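1-pyrroline-5-carboxylate dehydrogenase (Thermus thermophilus, PDB 1UZB) probably catalyses the oxidation of 1-pyrroline-5-carboxylate, through its open semialdehyde form, to glutamate with a nicotinamide cofactor. Local coordinates at residues A[203-208]-A[232-237]. Numbering follows the deposited sequence.
Sequences TVIAKP and VVNFLP
With CG held anti to its own carbonyl carbon (chi1 -54°), Asn234 turns its amide back over the backbone toward Val204, while Phe235, whose CG lies anti to the backbone N (chi1 180°), extends its ring to Pro208. Parallel strands normally trade single backbone bonds, and here Val204 N to Val232 O, Ala206 N to Asn234 O (2.7 Å) and Leu236 N to Ala206 O (2.8 Å) follow that rule, all nearly straight. Val204 O departs from it by accepting twice: from Asn234 N at 2.9 Å, in a bent bond, and from Asn234 ND2 at 3.1 Å, which reaches it from above the carbonyl plane. ND2 also bonds to Gly231 O, and OD1 takes the N-H of Gly43, so both ends of this buried amide are satisfied. A leucine here would probably leave Gly43 N without its acceptor and cost Val204 O its second donor. On the same face as Asn234, Ile205 CG2 presses on Leu236 CD1 at 3.4 Å, a tight carbon contact. Helix 73-90 packs on Ile205 and Leu236, helix 188-199 on Ala206 and Val233 of the other face. Farther along, Pro208 CG meets Phe235 CE2 at 3.5 Å, the two side chains crossing at about a right angle, and lies 3.7 Å from Pro237 CB; Pro237 CD sits over the rim of one face of the phenyl ring. Helix 213-226, touching Phe235 and both prolines, links the strands, making the pair a classic beta-alpha-beta unit within the Rossmann-like nucleotide-binding domain expected of aldehyde dehydrogenases.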
loop_
_atom_site.group_PDB
_atom_site.type_symbol
_atom_site.label_atom_id
_atom_site.label_comp_id
_atom_site.label_asym_id
_atom_site.label_seq_id
_atom_site.Cartn_x
_atom_site.Cartn_y
_atom_site.Cartn_z
ATOM N N THR A 203 -20.047 26.330 6.078
ATOM C CA THR A 203 -21.140 26.993 5.379
ATOM C C THR A 203 -20.561 28.321 4.902
ATOM O O THR A 203 -19.626 28.859 5.510
ATOM C CB THR A 203 -22.383 27.186 6.265
ATOM O OG1 THR A 203 -22.045 27.962 7.418
ATOM C CG2 THR A 203 -22.930 25.828 6.691
ATOM N N VAL A 204 -21.107 28.845 3.810
ATOM C CA VAL A 204 -20.563 30.047 3.203
ATOM C C VAL A 204 -21.537 31.143 2.790
ATOM O O VAL A 204 -22.672 30.876 2.383
ATOM C CB VAL A 204 -19.745 29.635 1.939
ATOM C CG1 VAL A 204 -19.374 30.849 1.099
ATOM C CG2 VAL A 204 -18.502 28.873 2.356
ATOM N N ILE A 205 -21.071 32.381 2.921
ATOM C CA ILE A 205 -21.807 33.555 2.471
ATOM C C ILE A 205 -20.883 34.054 1.359
ATOM O O ILE A 205 -19.732 34.408 1.612
ATOM C CB ILE A 205 -21.927 34.638 3.559
ATOM C CG1 ILE A 205 -22.708 34.090 4.755
ATOM C CG2 ILE A 205 -22.637 35.858 2.990
ATOM C CD1 ILE A 205 -22.831 35.074 5.903
ATOM N N ALA A 206 -21.376 34.057 0.125
ATOM C CA ALA A 206 -20.558 34.471 -1.007
ATOM C C ALA A 206 -20.916 35.823 -1.589
ATOM O O ALA A 206 -22.085 36.102 -1.872
ATOM C CB ALA A 206 -20.623 33.410 -2.104
ATOM N N LYS A 207 -19.901 36.666 -1.756
ATOM C CA LYS A 207 -20.090 37.980 -2.346
ATOM C C LYS A 207 -19.435 37.967 -3.718
ATOM O O LYS A 207 -18.210 37.918 -3.831
ATOM C CB LYS A 207 -19.441 39.084 -1.507
ATOM C CG LYS A 207 -19.748 40.472 -2.068
ATOM C CD LYS A 207 -18.631 41.472 -1.844
ATOM C CE LYS A 207 -18.915 42.759 -2.613
ATOM N NZ LYS A 207 -17.825 43.764 -2.477
ATOM N N PRO A 208 -20.244 37.985 -4.781
ATOM C CA PRO A 208 -19.686 37.981 -6.134
ATOM C C PRO A 208 -19.093 39.350 -6.429
ATOM O O PRO A 208 -19.418 40.327 -5.751
ATOM C CB PRO A 208 -20.903 37.698 -7.002
ATOM C CG PRO A 208 -22.003 38.412 -6.246
ATOM C CD PRO A 208 -21.718 38.019 -4.814
ATOM N N VAL A 232 -26.595 26.633 3.812
ATOM C CA VAL A 232 -25.255 26.122 3.535
ATOM C C VAL A 232 -24.475 27.048 2.597
ATOM O O VAL A 232 -23.288 27.290 2.812
ATOM C CB VAL A 232 -25.329 24.681 2.985
ATOM C CG1 VAL A 232 -23.948 24.190 2.587
ATOM C CG2 VAL A 232 -25.905 23.765 4.058
ATOM N N VAL A 233 -25.142 27.565 1.567
ATOM C CA VAL A 233 -24.526 28.521 0.644
ATOM C C VAL A 233 -25.487 29.695 0.477
ATOM O O VAL A 233 -26.701 29.505 0.298
ATOM C CB VAL A 233 -24.202 27.910 -0.748
ATOM C CG1 VAL A 233 -23.042 26.921 -0.625
ATOM C CG2 VAL A 233 -25.432 27.248 -1.343
ATOM N N ASN A 234 -24.939 30.905 0.540
ATOM C CA ASN A 234 -25.732 32.124 0.438
ATOM C C ASN A 234 -25.073 33.087 -0.544
ATOM O O ASN A 234 -23.846 33.216 -0.585
ATOM C CB ASN A 234 -25.871 32.742 1.831
ATOM C CG ASN A 234 -26.417 31.745 2.849
ATOM O OD1 ASN A 234 -27.629 31.554 2.973
ATOM N ND2 ASN A 234 -25.514 31.082 3.562
ATOM N N PHE A 235 -25.911 33.758 -1.329
ATOM C CA PHE A 235 -25.496 34.678 -2.386
ATOM C C PHE A 235 -25.830 36.128 -2.038
ATOM O O PHE A 235 -27.006 36.491 -1.955
ATOM C CB PHE A 235 -26.220 34.245 -3.666
ATOM C CG PHE A 235 -25.924 35.084 -4.874
ATOM C CD1 PHE A 235 -26.959 35.736 -5.539
ATOM C CD2 PHE A 235 -24.638 35.170 -5.394
ATOM C CE1 PHE A 235 -26.722 36.453 -6.702
ATOM C CE2 PHE A 235 -24.389 35.887 -6.562
ATOM C CZ PHE A 235 -25.436 36.529 -7.216
ATOM N N LEU A 236 -24.797 36.950 -1.853
ATOM C CA LEU A 236 -24.980 38.349 -1.485
ATOM C C LEU A 236 -24.311 39.397 -2.367
ATOM O O LEU A 236 -23.308 40.005 -1.977
ATOM C CB LEU A 236 -24.523 38.582 -0.040
ATOM C CG LEU A 236 -25.276 37.888 1.098
ATOM C CD1 LEU A 236 -24.757 38.405 2.435
ATOM C CD2 LEU A 236 -26.768 38.162 0.980
ATOM N N PRO A 237 -24.844 39.615 -3.576
ATOM C CA PRO A 237 -24.242 40.628 -4.449
ATOM C C PRO A 237 -24.399 41.989 -3.766
ATOM O O PRO A 237 -25.406 42.237 -3.096
ATOM C CB PRO A 237 -25.064 40.513 -5.733
ATOM C CG PRO A 237 -26.396 39.969 -5.253
ATOM C CD PRO A 237 -25.972 38.940 -4.237
#